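Local coordinates for putative 4-Hydroxy-2-oxoglutarate aldolase / 2-dehydro-3-deoxyphosphogluconate aldolase (Yersinia enterocolitica, PDB 3LM7), which belongs to the KDGP aldolase family, a group of TIM-barrel proteins, and is probably an aldolase, at residues 161-166 with 217-222; 196-201 with 237-242. All blocks are in the same frame, centred on the assembly; numbering follows the deposited sequence.

Interaction 1: 161-166 with 217-222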
# COMPACT_ATOMS: atom_id res chain seq x y z
N SER A 161 3.59 4.30 -11.42
CA SER A 161 3.36 5.60 -10.73
C SER A 161 3.11 6.75 -11.69
O SER A 161 3.51 6.72 -12.87
CB SER A 161 4.55 5.98 -9.83
OG SER A 161 5.71 6.09 -10.63
N VAL A 162 2.51 7.78 -11.15
CA VAL A 162 2.39 9.03 -11.89
C VAL A 162 3.58 9.91 -11.50
O VAL A 162 3.80 10.12 -10.29
CB VAL A 162 1.09 9.76 -11.43
CG1 VAL A 162 1.09 11.32 -11.77
CG2 VAL A 162 -0.16 8.99 -11.95
N LYS A 163 4.30 10.46 -12.50
CA LYS A 163 5.22 11.55 -12.17
C LYS A 163 4.45 12.84 -12.52
O LYS A 163 4.01 12.98 -13.64
CB LYS A 163 6.49 11.48 -13.02
CG LYS A 163 7.34 12.72 -12.68
CD LYS A 163 8.44 13.01 -13.68
CE LYS A 163 9.75 12.68 -12.99
NZ LYS A 163 10.83 12.58 -14.06
N PHE A 164 4.13 13.67 -11.53
CA PHE A 164 3.31 14.82 -11.78
C PHE A 164 4.27 15.97 -11.88
O PHE A 164 4.84 16.38 -10.86
CB PHE A 164 2.33 15.01 -10.63
CG PHE A 164 1.22 16.01 -10.89
CD1 PHE A 164 0.39 15.89 -11.97
CD2 PHE A 164 1.01 17.05 -9.99
CE1 PHE A 164 -0.65 16.80 -12.18
CE2 PHE A 164 -0.08 18.00 -10.21
CZ PHE A 164 -0.87 17.85 -11.25
N PHE A 165 4.41 16.53 -13.08
CA PHE A 165 5.48 17.46 -13.37
C PHE A 165 5.03 18.35 -14.49
O PHE A 165 4.39 17.86 -15.42
CB PHE A 165 6.71 16.65 -13.85
CG PHE A 165 7.84 17.53 -14.32
CD1 PHE A 165 8.69 18.13 -13.40
CD2 PHE A 165 8.04 17.73 -15.70
CE1 PHE A 165 9.76 18.96 -13.85
CE2 PHE A 165 9.07 18.51 -16.16
CZ PHE A 165 9.94 19.16 -15.22
N PRO A 166 5.41 19.62 -14.49
CA PRO A 166 6.16 20.42 -13.47
C PRO A 166 5.20 20.93 -12.40
O PRO A 166 4.15 21.55 -12.69
CB PRO A 166 6.75 21.59 -14.28
CG PRO A 166 5.54 21.88 -15.33
CD PRO A 166 5.17 20.40 -15.75
N ILE A 217 7.23 8.93 -4.08
CA ILE A 217 8.66 9.05 -4.46
C ILE A 217 8.84 10.52 -4.86
O ILE A 217 8.66 10.90 -6.01
CB ILE A 217 9.10 8.08 -5.61
CG1 ILE A 217 8.89 6.61 -5.17
CG2 ILE A 217 10.63 8.34 -6.01
CD1 ILE A 217 9.11 5.54 -6.36
N PRO A 218 9.13 11.40 -3.88
CA PRO A 218 9.26 12.82 -4.25
C PRO A 218 10.61 13.04 -4.91
O PRO A 218 11.58 12.38 -4.51
CB PRO A 218 9.22 13.54 -2.90
CG PRO A 218 9.71 12.57 -1.91
CD PRO A 218 9.18 11.18 -2.42
N HIS A 219 10.68 13.97 -5.87
CA HIS A 219 11.94 14.25 -6.53
C HIS A 219 12.43 15.59 -6.06
O HIS A 219 11.65 16.52 -6.03
CB HIS A 219 11.72 14.30 -8.05
CG HIS A 219 11.39 12.97 -8.64
ND1 HIS A 219 12.13 12.42 -9.66
CD2 HIS A 219 10.43 12.06 -8.32
CE1 HIS A 219 11.61 11.24 -9.98
NE2 HIS A 219 10.57 11.01 -9.21
N ILE A 220 13.72 15.68 -5.69
CA ILE A 220 14.29 16.94 -5.19
C ILE A 220 15.62 17.21 -5.88
O ILE A 220 16.55 16.46 -5.73
CB ILE A 220 14.50 16.95 -3.64
CG1 ILE A 220 13.31 16.27 -2.90
CG2 ILE A 220 14.71 18.40 -3.18
CD1 ILE A 220 13.41 14.71 -2.81
N TYR A 221 15.65 18.24 -6.70
CA TYR A 221 16.71 18.43 -7.68
C TYR A 221 17.44 19.75 -7.34
O TYR A 221 18.07 19.82 -6.31
CB TYR A 221 16.14 18.45 -9.09
CG TYR A 221 15.54 17.11 -9.56
CD1 TYR A 221 15.97 15.88 -9.04
CD2 TYR A 221 14.61 17.09 -10.56
CE1 TYR A 221 15.40 14.64 -9.48
CE2 TYR A 221 14.08 15.86 -11.06
CZ TYR A 221 14.49 14.66 -10.51
OH TYR A 221 13.97 13.49 -11.03
N SER A 222 17.31 20.79 -8.17
CA SER A 222 18.29 21.88 -8.08
C SER A 222 18.31 22.59 -6.71
O SER A 222 19.33 23.18 -6.37
CB SER A 222 18.08 22.90 -9.22
OG SER A 222 16.83 23.53 -9.04
O HOH W 1 12.88 14.06 -13.16
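Lys163 and His219 meet through side chains alone: no backbone hydrogen bond joins 161-166 to 217-222, and the nearest CA atoms, those of Lys163 and Ile217, are 8.8 Å apart. The span suits a long lysine. With CG anti to the backbone N (chi1 176°), its chain leaves the strand and bends at chi3, crossing the side chain of His219 at about a right angle. CE then rests over one ring face, 4.2 Å from the ring centroid, in a CH-pi contact, and lies closest to CE1 at 3.8 Å. Beyond it, NZ hydrogen-bonds Asn96 OD1 and also donates to a water at 2.7 Å, which makes a short 2.5 Å bond to Tyr221 OH, in the plane of the tyrosine ring. Histidine suits its place because both ring nitrogens are used: ND1 pairs with Tyr221 OH over a short 2.5 Å, nearly straight at 168°, while NE2 bonds Glu191 OE1, which together fix the ring's rotation. The other oxygen of Glu191 meets Ser161 OG. Strand 161-164 lies between parallel strands 115-120 and 189-192, and side chains of 217-222 touch both edge strands, 189-192 and 17-20, consistent with closing the barrel between them.

Interaction 2: 196-201 with 237-242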
# COMPACT_ATOMS: atom_id res chain seq x y z
N ILE A 196 10.46 21.44 -5.66
CA ILE A 196 10.40 20.96 -4.27
C ILE A 196 11.70 21.43 -3.63
O ILE A 196 12.76 21.37 -4.25
CB ILE A 196 10.24 19.42 -4.18
CG1 ILE A 196 8.81 19.00 -4.77
CG2 ILE A 196 10.40 18.96 -2.75
CD1 ILE A 196 8.53 17.44 -4.69
N ASP A 197 11.60 21.97 -2.43
CA ASP A 197 12.81 22.38 -1.73
C ASP A 197 12.68 21.95 -0.28
O ASP A 197 11.71 21.31 0.07
CB ASP A 197 13.11 23.90 -1.89
CG ASP A 197 12.00 24.78 -1.35
OD1 ASP A 197 11.30 24.37 -0.42
OD2 ASP A 197 11.83 25.86 -1.91
N LEU A 198 13.64 22.32 0.58
CA LEU A 198 13.57 21.83 1.95
C LEU A 198 12.43 22.43 2.75
O LEU A 198 12.05 21.87 3.77
CB LEU A 198 14.93 22.13 2.68
CG LEU A 198 16.15 21.45 2.05
CD1 LEU A 198 17.45 21.88 2.76
CD2 LEU A 198 15.98 19.89 2.11
N ASP A 199 11.92 23.57 2.29
CA ASP A 199 10.83 24.28 3.04
C ASP A 199 9.42 23.85 2.64
O ASP A 199 8.47 24.00 3.42
CB ASP A 199 11.00 25.78 2.88
CG ASP A 199 12.24 26.30 3.59
OD1 ASP A 199 12.65 25.74 4.67
OD2 ASP A 199 12.80 27.29 3.07
N ASN A 200 9.25 23.31 1.44
CA ASN A 200 7.88 22.85 1.04
C ASN A 200 7.76 21.32 0.97
O ASN A 200 6.70 20.80 0.72
CB ASN A 200 7.40 23.52 -0.26
CG ASN A 200 8.28 23.18 -1.44
OD1 ASN A 200 8.97 22.16 -1.47
ND2 ASN A 200 8.27 24.06 -2.44
N PHE A 201 8.88 20.62 1.22
CA PHE A 201 8.93 19.18 1.09
C PHE A 201 7.97 18.55 2.04
O PHE A 201 7.19 17.70 1.63
CB PHE A 201 10.35 18.68 1.40
CG PHE A 201 10.48 17.16 1.41
CD1 PHE A 201 10.64 16.48 0.21
CD2 PHE A 201 10.46 16.45 2.63
CE1 PHE A 201 10.79 15.03 0.22
CE2 PHE A 201 10.61 15.04 2.67
CZ PHE A 201 10.79 14.33 1.46
N VAL A 237 20.14 15.96 1.98
CA VAL A 237 19.50 14.67 1.94
C VAL A 237 19.20 14.22 3.37
O VAL A 237 18.13 13.68 3.68
CB VAL A 237 20.42 13.65 1.16
CG1 VAL A 237 19.96 12.23 1.33
CG2 VAL A 237 20.47 14.02 -0.30
N LYS A 238 20.15 14.42 4.28
CA LYS A 238 19.83 14.10 5.71
C LYS A 238 18.61 14.89 6.25
O LYS A 238 17.78 14.33 7.00
CB LYS A 238 21.08 14.29 6.58
CG LYS A 238 21.04 13.51 7.85
CD LYS A 238 20.59 14.37 8.94
CE LYS A 238 20.81 13.66 10.30
NZ LYS A 238 20.31 14.64 11.33
N THR A 239 18.51 16.19 5.91
CA THR A 239 17.41 17.03 6.38
C THR A 239 16.08 16.45 5.82
O THR A 239 15.04 16.37 6.51
CB THR A 239 17.59 18.51 5.86
OG1 THR A 239 18.77 19.06 6.43
CG2 THR A 239 16.41 19.40 6.22
N LEU A 240 16.11 16.04 4.55
CA LEU A 240 14.94 15.35 3.96
C LEU A 240 14.58 14.05 4.67
O LEU A 240 13.42 13.84 5.06
CB LEU A 240 15.17 15.08 2.46
CG LEU A 240 15.25 16.38 1.67
CD1 LEU A 240 15.88 16.11 0.23
CD2 LEU A 240 13.91 17.17 1.56
N LEU A 241 15.57 13.16 4.82
CA LEU A 241 15.34 11.95 5.62
C LEU A 241 14.66 12.24 6.98
O LEU A 241 13.66 11.58 7.35
CB LEU A 241 16.67 11.21 5.85
CG LEU A 241 16.49 9.81 6.48
CD1 LEU A 241 15.55 8.85 5.66
CD2 LEU A 241 17.89 9.18 6.78
N ASP A 242 15.22 13.19 7.76
CA ASP A 242 14.64 13.50 9.05
C ASP A 242 13.16 13.91 8.93
O ASP A 242 12.35 13.53 9.79
CB ASP A 242 15.43 14.62 9.75
CG ASP A 242 16.80 14.18 10.23
OD1 ASP A 242 17.04 12.98 10.28
OD2 ASP A 242 17.66 15.06 10.50
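Leu240 enters the contact mainly through one methyl, CD2, which is shared by Phe201 and Leu198. Its first torsion sets CG anti to the carbonyl carbon (chi1 -66°), the common helical choice for leucine, and this swings the branch from helix 234-247 onto segment 196-201, where the CA atoms of Leu198 and Leu240 are 6.9 Å apart. CD2 sits over one face of the Phe201 ring, 3.6 Å from the centroid and displaced toward the rim, so its nearest ring atom is CG of Phe201 at 3.4 Å: a close CH-pi contact. The ring can receive it because Phe201 holds its own CG anti to the backbone N (chi1 175°). At the edge of the same ring, in its plane, lies Ile196 CG2.

Leu198 crosses Leu240 at about a right angle, and the two CD2 methyls are tightly packed at 3.5 Å. Next to them, Thr239 CG2 reaches Leu198 CD2 at 4.2 Å. Threonine suits this border position, since its OG1 bonds back to Glu235 O in the helix and the methyl is left for the apolar neighbour.

The turn that carries Leu198 and Phe201 leads into helix 201-211, and Phe201 and Leu240 both also touch Leu17 of strand 17-20. Asp197 pins this turn: its OD1 accepts from Asp199 N at 2.9 Å, an Asx turn, and from Asn200 N at 3.0 Å, an Asx motif, while Asn200 OD1 takes Asp197 N in return. No hydrogen bond or salt bridge crosses between the segments, so the join rests on dispersion and shape, while these five polar atoms pair within the turn.

How the interactions relate
The segments alternate along the chain, in the order 161-166, 196-201, 217-222, 237-242. The centres of the two contacts lie about 14 Å apart, interaction 1 about 5 Å from the centre of the chain and interaction 2 about 16 Å, one inside the barrel and the other in its outer layer. They touch directly: Pro218 CG packs on Phe201 CE1 at 3.4 Å, and Ile220 lies against both Ile196 and Phe201. Segment 217-222 thus presents His219 and Tyr221 inward and Pro218 and Ile220 outward. Lying between strands 189-192 and 17-20, it probably helps close the TIM barrel, linking a polar interior to an apolar helical shell.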